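Local atomic coordinates of copper chaperone PCu(A)C (Methylosinus trichosporium OB3b, PDB entry 6P1F), a protein that binds copper through a histidine brace and probably serves as a periplasmic copper chaperone in a methane-oxidizing bacterium, this chain being its PCuAC domain. Residues Ile8-Trp14 and Leu27-Asn33; Ala35-Leu41 and Ala66-Leu72; Ala47-Gln53 and Glu85-Lys91. One frame throughout, in Å; residues are numbered along the deposited sequence.

All three contacts are antiparallel strand pairings of one curled, all-beta domain. Contact 1 is the buried one, its strands crossing the middle of the fold; contacts 2 and 3 are partly buried and lie on opposite sides of the chain's centre. Contact 1 touches both others: N33 ND2 reaches P70 O (3.1 Å) of contact 2, and L27 CB meets L86 CD2 (4.2 Å) of contact 3, whereas contacts 2 and 3 do not touch. Chemistry follows place: aliphatic and aromatic packing beside H12 in contact 1, prolines with a surface arginine-tyrosine pair in contact 2, and charged pairs at the outer end of contact 3, whose inner end carries the zinc ligand E85.

Contact 1: Ile8-Trp14 and Leu27-Asn33; sequences IKIEHPW and LYMLVVN
The apolar centre is I10, V31, M29 and P13, with I8 towards one end: I10 CG2 lies 3.8 Å from M29 SD and P13 CB 3.9 Å from M29 CB; M29 is p at chi1, then extended. W14 and Y28 form a second apolar cluster on the other face: W14 (chi1 p) and Y28 (chi1 m) bring their six-membered rings to 4.5 Å between centroids at an oblique 38°, W14 CZ2 lies 3.4 Å from Y28 CD2, and Y28 CB makes a CH-pi contact 4.1 Å from the centroid of the W14 five-membered ring. Strands 8-14 and 27-33 run antiparallel at 157°, axes 4.7 Å apart at closest approach. K9-V32, E11-L30 and W14-Y28 are hydrogen-bonded pairs, with K9 N to V32 O 3.0 Å, V32 N to K9 O 2.9 Å, E11 N to L30 O 2.8 Å, L30 N to E11 O 3.2 Å, W14 N to Y28 O 2.9 Å and Y28 N to W14 O 2.7 Å. I8-N33 and I10-V31 are non-hydrogen-bonded pairs. A beta bulge shifts the register by one between E11 and W14; there H12 takes left-handed phi/psi 45/54 and its imidazole is exposed; it is a copper ligand of this protein, though no copper is bound here. At the polar edge K9 forms a salt bridge with E2, and N33 OD1 bonds A35. Strands 2-5 and 109-118 pair with 8-16, and strand 73-89 with 24-33; L103 of strand 98-105 covers I10 and M29.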
# COMPACT_ATOMS: atom_id res chain seq x y z
N ILE A 8 2.55 -10.89 9.56
CA ILE A 8 1.94 -9.93 8.65
C ILE A 8 1.53 -10.57 7.34
O ILE A 8 2.28 -11.37 6.78
CB ILE A 8 2.92 -8.78 8.33
CG1 ILE A 8 3.19 -7.97 9.58
CG2 ILE A 8 2.42 -7.91 7.19
CD1 ILE A 8 1.97 -7.21 10.06
N LYS A 9 0.32 -10.26 6.87
CA LYS A 9 -0.09 -10.67 5.53
C LYS A 9 -0.48 -9.45 4.78
O LYS A 9 -1.05 -8.53 5.34
CB LYS A 9 -1.29 -11.64 5.55
CG LYS A 9 -0.88 -13.03 6.00
CD LYS A 9 -1.94 -14.08 5.62
CE LYS A 9 -1.39 -15.48 5.87
NZ LYS A 9 -2.23 -16.55 5.22
N ILE A 10 -0.21 -9.45 3.48
CA ILE A 10 -0.66 -8.37 2.61
C ILE A 10 -1.46 -9.04 1.51
O ILE A 10 -0.94 -9.91 0.82
CB ILE A 10 0.52 -7.57 2.02
CG1 ILE A 10 1.41 -6.98 3.14
CG2 ILE A 10 0.01 -6.46 1.09
CD1 ILE A 10 2.67 -7.84 3.49
N GLU A 11 -2.72 -8.65 1.35
CA GLU A 11 -3.59 -9.33 0.39
C GLU A 11 -3.92 -8.43 -0.77
O GLU A 11 -4.34 -7.29 -0.56
CB GLU A 11 -4.91 -9.77 1.06
CG GLU A 11 -4.72 -10.63 2.31
CD GLU A 11 -4.45 -12.10 2.01
OE1 GLU A 11 -4.39 -12.51 0.82
OE2 GLU A 11 -4.33 -12.85 3.01
N HIS A 12 -3.77 -8.97 -1.97
CA HIS A 12 -4.21 -8.34 -3.24
C HIS A 12 -3.87 -6.85 -3.39
O HIS A 12 -4.75 -6.03 -3.65
CB HIS A 12 -5.72 -8.55 -3.42
CG HIS A 12 -6.11 -9.99 -3.51
ND1 HIS A 12 -6.45 -10.60 -4.70
CD2 HIS A 12 -6.20 -10.95 -2.56
CE1 HIS A 12 -6.75 -11.87 -4.48
NE2 HIS A 12 -6.61 -12.11 -3.18
N PRO A 13 -2.59 -6.50 -3.21
CA PRO A 13 -2.24 -5.09 -3.45
C PRO A 13 -2.46 -4.69 -4.89
O PRO A 13 -2.10 -5.41 -5.84
CB PRO A 13 -0.75 -5.03 -3.07
CG PRO A 13 -0.25 -6.49 -3.30
CD PRO A 13 -1.41 -7.33 -2.89
N TRP A 14 -3.07 -3.52 -5.08
CA TRP A 14 -3.25 -3.03 -6.44
C TRP A 14 -3.26 -1.51 -6.40
O TRP A 14 -3.47 -0.93 -5.34
CB TRP A 14 -4.56 -3.55 -7.06
CG TRP A 14 -5.84 -3.11 -6.38
CD1 TRP A 14 -6.39 -3.64 -5.25
CD2 TRP A 14 -6.71 -2.04 -6.80
NE1 TRP A 14 -7.56 -2.95 -4.92
CE2 TRP A 14 -7.78 -2.00 -5.88
CE3 TRP A 14 -6.68 -1.14 -7.87
CZ2 TRP A 14 -8.84 -1.07 -6.01
CZ3 TRP A 14 -7.74 -0.22 -8.00
CH2 TRP A 14 -8.79 -0.19 -7.07
N LEU A 27 -2.92 3.53 -4.05
CA LEU A 27 -2.65 2.12 -3.90
C LEU A 27 -3.55 1.56 -2.79
O LEU A 27 -3.83 2.23 -1.81
CB LEU A 27 -1.18 1.89 -3.57
CG LEU A 27 -0.76 0.44 -3.30
CD1 LEU A 27 0.62 0.11 -3.89
CD2 LEU A 27 -0.83 0.16 -1.82
N TYR A 28 -4.02 0.32 -2.96
CA TYR A 28 -4.92 -0.29 -2.01
C TYR A 28 -4.47 -1.70 -1.69
O TYR A 28 -4.17 -2.45 -2.59
CB TYR A 28 -6.34 -0.35 -2.57
CG TYR A 28 -6.78 0.94 -3.22
CD1 TYR A 28 -7.31 1.98 -2.46
CD2 TYR A 28 -6.65 1.11 -4.59
CE1 TYR A 28 -7.72 3.15 -3.07
CE2 TYR A 28 -7.07 2.26 -5.21
CZ TYR A 28 -7.61 3.28 -4.43
OH TYR A 28 -8.04 4.46 -5.00
N MET A 29 -4.36 -2.03 -0.42
CA MET A 29 -4.00 -3.39 -0.04
C MET A 29 -4.62 -3.71 1.30
O MET A 29 -4.78 -2.83 2.13
CB MET A 29 -2.48 -3.55 0.04
CG MET A 29 -1.82 -2.56 1.01
SD MET A 29 0.00 -2.66 0.86
CE MET A 29 0.51 -1.28 1.92
N LEU A 30 -4.95 -4.97 1.51
CA LEU A 30 -5.42 -5.42 2.81
C LEU A 30 -4.22 -5.81 3.63
O LEU A 30 -3.45 -6.68 3.20
CB LEU A 30 -6.38 -6.61 2.61
CG LEU A 30 -6.76 -7.44 3.84
CD1 LEU A 30 -7.33 -6.58 4.95
CD2 LEU A 30 -7.81 -8.44 3.37
N VAL A 31 -4.00 -5.13 4.76
CA VAL A 31 -2.86 -5.47 5.61
C VAL A 31 -3.36 -6.13 6.87
O VAL A 31 -4.25 -5.60 7.55
CB VAL A 31 -2.07 -4.20 5.98
CG1 VAL A 31 -0.86 -4.56 6.86
CG2 VAL A 31 -1.62 -3.45 4.73
N VAL A 32 -2.80 -7.27 7.22
CA VAL A 32 -3.31 -7.99 8.38
C VAL A 32 -2.17 -8.25 9.35
O VAL A 32 -1.11 -8.73 8.95
CB VAL A 32 -3.96 -9.33 7.98
CG1 VAL A 32 -4.35 -10.09 9.21
CG2 VAL A 32 -5.19 -9.11 7.07
N ASN A 33 -2.35 -7.86 10.60
CA ASN A 33 -1.38 -8.25 11.63
C ASN A 33 -1.98 -9.35 12.48
O ASN A 33 -2.89 -9.09 13.29
CB ASN A 33 -0.99 -7.05 12.51
CG ASN A 33 0.01 -7.45 13.59
OD1 ASN A 33 0.73 -8.44 13.45
ND2 ASN A 33 0.10 -6.64 14.67

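Contact 2: Ala35-Leu41 and Ala66-Leu72; sequences ADRPDRL and AIYLPPL
A35 starts the first segment in an extended conformation, and its O accepts a hydrogen bond from L72 N (3.0 Å), a link between loops ahead of the regular pairing. At D36 the backbone turns (phi/psi -79/3); D36 C packs 3.5 Å from P71 CB, and D36 OD1 approaches L72 CD2 at 3.9 Å. P38 lies among other rings, its CB 3.5 Å from Y68 CE1 and its CD 4.0 Å from P71 CG. From D39 onward strand 39-41 pairs antiparallel with strand 67-69, axes 4.6 Å apart at 157°. D39-L69 is a hydrogen-bonded pair, with D39 N to L69 O 2.9 Å and L69 N to D39 O 2.8 Å; D39 OD1 accepts the backbone N of the following residue, R40, at 2.7 Å, and the carboxylate also bonds K107 N and A108 N. R40, in the non-hydrogen-bonded pair with Y68, is t at chi1 and chi2 with chi3 near -25°, so that one guanidinium face lies over Y68 CD1, 3.8 Å from R40 NH1. L41-I67 restores hydrogen bonding: L41 N donates to I67 O at 2.9 Å. I67 N donates to L41 O, also at 2.9 Å. L41 CD2 meets I67 CD1 at 4.2 Å. D39, L41, I67 and L69 face inward, R40 and Y68 outward: the in-out alternation of an antiparallel beta ladder, with short strand 67-69 added at the edge beside strand 39-45 in the PCuAC beta fold.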
# COMPACT_ATOMS: atom_id res chain seq x y z
N ALA A 35 -0.19 -11.03 14.67
CA ALA A 35 0.56 -11.13 15.94
C ALA A 35 -0.25 -10.65 17.13
O ALA A 35 -1.15 -9.81 17.01
CB ALA A 35 1.88 -10.31 15.87
N ASP A 36 0.11 -11.18 18.30
CA ASP A 36 -0.43 -10.74 19.58
C ASP A 36 0.22 -9.47 20.07
O ASP A 36 -0.02 -9.06 21.20
CB ASP A 36 -0.18 -11.79 20.67
CG ASP A 36 -1.03 -12.99 20.53
OD1 ASP A 36 -2.01 -12.92 19.76
OD2 ASP A 36 -0.73 -14.00 21.21
N ARG A 37 1.11 -8.91 19.25
CA ARG A 37 1.87 -7.70 19.57
C ARG A 37 1.71 -6.77 18.38
O ARG A 37 1.41 -7.23 17.28
CB ARG A 37 3.36 -8.00 19.81
CG ARG A 37 3.65 -9.25 20.63
CD ARG A 37 4.22 -8.91 22.00
NE ARG A 37 5.52 -8.24 21.92
CZ ARG A 37 5.93 -7.30 22.76
NH1 ARG A 37 5.14 -6.90 23.76
NH2 ARG A 37 7.13 -6.74 22.61
N PRO A 38 1.86 -5.46 18.59
CA PRO A 38 1.64 -4.56 17.47
C PRO A 38 2.82 -4.60 16.50
O PRO A 38 3.89 -5.12 16.81
CB PRO A 38 1.53 -3.16 18.13
CG PRO A 38 2.29 -3.31 19.42
CD PRO A 38 2.06 -4.74 19.87
N ASP A 39 2.58 -4.10 15.30
CA ASP A 39 3.66 -3.92 14.35
C ASP A 39 3.48 -2.52 13.75
O ASP A 39 2.54 -1.81 14.08
CB ASP A 39 3.64 -5.00 13.23
CG ASP A 39 5.01 -5.27 12.64
OD1 ASP A 39 5.86 -4.37 12.59
OD2 ASP A 39 5.24 -6.42 12.17
N ARG A 40 4.39 -2.12 12.87
CA ARG A 40 4.28 -0.81 12.21
C ARG A 40 4.83 -0.93 10.82
O ARG A 40 5.94 -1.40 10.65
CB ARG A 40 5.07 0.27 12.99
CG ARG A 40 4.74 1.70 12.54
CD ARG A 40 5.55 2.74 13.34
NE ARG A 40 5.91 2.15 14.63
CZ ARG A 40 5.31 2.44 15.77
NH1 ARG A 40 4.36 3.36 15.81
NH2 ARG A 40 5.70 1.82 16.88
N LEU A 41 4.03 -0.51 9.84
CA LEU A 41 4.52 -0.40 8.47
C LEU A 41 5.25 0.91 8.37
O LEU A 41 4.62 1.97 8.40
CB LEU A 41 3.35 -0.45 7.49
CG LEU A 41 3.76 -0.23 6.02
CD1 LEU A 41 4.84 -1.13 5.55
CD2 LEU A 41 2.53 -0.38 5.14
N ALA A 66 3.57 6.26 8.22
CA ALA A 66 3.70 4.89 8.71
C ALA A 66 2.30 4.45 9.12
O ALA A 66 1.40 5.28 9.23
CB ALA A 66 4.67 4.81 9.88
N ILE A 67 2.10 3.16 9.30
CA ILE A 67 0.84 2.71 9.86
C ILE A 67 1.13 1.91 11.11
O ILE A 67 1.84 0.92 11.03
CB ILE A 67 0.06 1.79 8.89
CG1 ILE A 67 -0.20 2.45 7.54
CG2 ILE A 67 -1.27 1.37 9.54
CD1 ILE A 67 -0.91 1.50 6.55
N TYR A 68 0.62 2.34 12.26
CA TYR A 68 0.67 1.47 13.43
C TYR A 68 -0.43 0.42 13.31
O TYR A 68 -1.59 0.73 13.08
CB TYR A 68 0.50 2.30 14.72
CG TYR A 68 0.39 1.49 16.00
CD1 TYR A 68 1.53 1.01 16.65
CD2 TYR A 68 -0.85 1.26 16.58
CE1 TYR A 68 1.42 0.31 17.85
CE2 TYR A 68 -0.96 0.57 17.77
CZ TYR A 68 0.18 0.09 18.39
OH TYR A 68 0.02 -0.59 19.58
N LEU A 69 -0.02 -0.83 13.45
CA LEU A 69 -0.92 -1.96 13.40
C LEU A 69 -1.07 -2.62 14.76
O LEU A 69 -0.16 -3.31 15.18
CB LEU A 69 -0.35 -3.00 12.44
CG LEU A 69 -0.11 -2.42 11.05
CD1 LEU A 69 0.92 -3.26 10.31
CD2 LEU A 69 -1.45 -2.45 10.34
N PRO A 70 -2.21 -2.43 15.43
CA PRO A 70 -2.47 -3.09 16.72
C PRO A 70 -2.39 -4.60 16.56
O PRO A 70 -2.52 -5.10 15.44
CB PRO A 70 -3.91 -2.67 17.05
CG PRO A 70 -4.10 -1.40 16.33
CD PRO A 70 -3.25 -1.44 15.09
N PRO A 71 -2.22 -5.31 17.67
CA PRO A 71 -2.32 -6.78 17.62
C PRO A 71 -3.66 -7.20 17.02
O PRO A 71 -4.67 -6.53 17.24
CB PRO A 71 -2.23 -7.20 19.09
CG PRO A 71 -1.71 -6.00 19.82
CD PRO A 71 -2.10 -4.79 19.05
N LEU A 72 -3.65 -8.31 16.28
CA LEU A 72 -4.89 -8.93 15.80
C LEU A 72 -5.79 -7.94 15.10
O LEU A 72 -6.98 -7.83 15.44
CB LEU A 72 -5.63 -9.60 16.94
CG LEU A 72 -4.80 -10.56 17.78
CD1 LEU A 72 -5.69 -11.18 18.85
CD2 LEU A 72 -4.25 -11.64 16.89

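Contact 3: Ala47-Gln53 and Glu85-Lys91; sequences ADFRSVQ and ELVDISK
F49 is one bump, on the face with V52 and L86. With chi1 p, its ring offers one face to L86 CD2, a CH-pi contact 4.1 Å from the centroid, and V52 CG1 reaches the same methyl at 3.7 Å, so L86 fills the hollow between F49 and V52. On the other face V87 fits between S51 and Q53, its CG2 3.8 Å from Q53 CD and its CB 3.6 Å from S51 OG. Strands 51-53 and 85-87 run antiparallel at 150°, axes 4.8 Å apart. S51-V87 (V87 N to S51 O 2.9 Å) and Q53-E85 (E85 N to Q53 O 2.7 Å) are hydrogen-bonded pairs, V52-L86 a non-hydrogen-bonded one. R50 and S51 both face V87, a classic beta bulge; both segments turn a corner, at R50 and D88. R50 NE makes a salt bridge to D88 OD2 (2.7 Å). Beyond, S90 N bonds D48 O (2.7 Å), K91 NZ hydrogen-bonds A47 O (3.2 Å), and D48 OD1 lies 3.1 Å from K91 CE, its salt bridge to NZ being long. E85, a zinc ligand of this protein, holds no zinc here and salt-bridges R24. Strand 24-33 flanks 73-89; V44 of strand 39-45 and M101 of strand 98-105 pack against F49.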
# COMPACT_ATOMS: atom_id res chain seq x y z
N ALA A 47 11.79 2.51 -6.60
CA ALA A 47 12.46 3.46 -7.48
C ALA A 47 11.42 4.18 -8.34
O ALA A 47 11.77 5.08 -9.10
CB ALA A 47 13.48 2.73 -8.35
N ASP A 48 10.16 3.78 -8.22
CA ASP A 48 9.09 4.34 -9.05
C ASP A 48 8.58 5.66 -8.52
O ASP A 48 8.04 6.45 -9.28
CB ASP A 48 7.90 3.37 -9.18
CG ASP A 48 8.21 2.12 -9.99
OD1 ASP A 48 9.28 2.06 -10.62
OD2 ASP A 48 7.37 1.19 -10.02
N PHE A 49 8.73 5.90 -7.22
CA PHE A 49 8.12 7.09 -6.61
C PHE A 49 8.88 7.53 -5.38
O PHE A 49 9.67 6.79 -4.78
CB PHE A 49 6.63 6.83 -6.27
CG PHE A 49 6.38 5.55 -5.52
CD1 PHE A 49 6.48 5.48 -4.15
CD2 PHE A 49 6.02 4.40 -6.22
CE1 PHE A 49 6.25 4.28 -3.46
CE2 PHE A 49 5.78 3.19 -5.54
CZ PHE A 49 5.92 3.15 -4.15
N ARG A 50 8.70 8.79 -5.00
CA ARG A 50 9.47 9.35 -3.90
C ARG A 50 9.00 8.87 -2.54
O ARG A 50 9.80 8.53 -1.67
CB ARG A 50 9.41 10.88 -3.94
CG ARG A 50 10.38 11.56 -2.93
CD ARG A 50 9.96 13.00 -2.53
NE ARG A 50 9.83 13.91 -3.66
CZ ARG A 50 10.83 14.63 -4.18
NH1 ARG A 50 12.06 14.56 -3.68
NH2 ARG A 50 10.61 15.43 -5.22
N SER A 51 7.70 8.91 -2.31
CA SER A 51 7.24 8.65 -0.97
C SER A 51 5.81 8.22 -0.97
O SER A 51 5.18 8.16 -2.03
CB SER A 51 7.41 9.89 -0.09
OG SER A 51 6.70 10.98 -0.65
N VAL A 52 5.33 7.86 0.21
CA VAL A 52 3.94 7.48 0.38
C VAL A 52 3.31 8.22 1.53
O VAL A 52 3.98 8.67 2.48
CB VAL A 52 3.77 5.97 0.62
CG1 VAL A 52 4.39 5.15 -0.53
CG2 VAL A 52 4.35 5.57 1.96
N GLN A 53 2.00 8.38 1.41
CA GLN A 53 1.17 8.96 2.44
C GLN A 53 -0.01 8.04 2.69
O GLN A 53 -0.82 7.75 1.79
CB GLN A 53 0.66 10.36 2.05
CG GLN A 53 1.80 11.32 1.72
CD GLN A 53 1.35 12.64 1.10
OE1 GLN A 53 0.17 12.83 0.77
NE2 GLN A 53 2.30 13.55 0.90
N GLU A 85 -1.43 6.99 -0.78
CA GLU A 85 -1.10 7.83 -1.92
C GLU A 85 0.37 7.66 -2.27
O GLU A 85 1.22 7.76 -1.39
CB GLU A 85 -1.40 9.30 -1.64
CG GLU A 85 -2.86 9.64 -1.82
CD GLU A 85 -3.04 10.94 -2.56
OE1 GLU A 85 -3.02 11.98 -1.88
OE2 GLU A 85 -3.18 10.91 -3.81
N LEU A 86 0.65 7.32 -3.52
CA LEU A 86 2.02 7.27 -4.05
C LEU A 86 2.35 8.64 -4.61
O LEU A 86 1.62 9.14 -5.46
CB LEU A 86 2.14 6.22 -5.15
CG LEU A 86 1.59 4.85 -4.75
CD1 LEU A 86 1.73 3.84 -5.92
CD2 LEU A 86 2.24 4.34 -3.48
N VAL A 87 3.42 9.24 -4.10
CA VAL A 87 3.71 10.64 -4.33
C VAL A 87 4.96 10.79 -5.19
O VAL A 87 5.98 10.15 -4.90
CB VAL A 87 3.92 11.36 -2.98
CG1 VAL A 87 4.29 12.84 -3.18
CG2 VAL A 87 2.67 11.21 -2.11
N ASP A 88 4.89 11.68 -6.18
CA ASP A 88 6.02 11.98 -7.08
C ASP A 88 6.48 10.72 -7.80
O ASP A 88 7.63 10.31 -7.72
CB ASP A 88 7.17 12.66 -6.32
CG ASP A 88 6.78 14.03 -5.78
OD1 ASP A 88 5.78 14.62 -6.26
OD2 ASP A 88 7.46 14.52 -4.87
N ILE A 89 5.55 10.15 -8.56
CA ILE A 89 5.82 9.00 -9.39
C ILE A 89 6.71 9.38 -10.56
O ILE A 89 6.38 10.30 -11.31
CB ILE A 89 4.51 8.39 -9.88
CG1 ILE A 89 3.69 7.84 -8.70
CG2 ILE A 89 4.77 7.33 -10.93
CD1 ILE A 89 2.22 7.58 -9.08
N SER A 90 7.83 8.68 -10.73
CA SER A 90 8.68 8.97 -11.89
C SER A 90 8.42 7.99 -13.01
O SER A 90 8.61 8.31 -14.19
CB SER A 90 10.16 8.99 -11.49
OG SER A 90 10.47 7.87 -10.68
N LYS A 91 7.97 6.79 -12.66
CA LYS A 91 7.66 5.79 -13.67
C LYS A 91 6.63 4.80 -13.14
O LYS A 91 6.57 4.52 -11.93
CB LYS A 91 8.94 5.06 -14.11
CG LYS A 91 9.65 4.30 -13.03
CD LYS A 91 10.55 3.19 -13.63
CE LYS A 91 11.60 2.70 -12.63
NZ LYS A 91 12.31 3.83 -11.96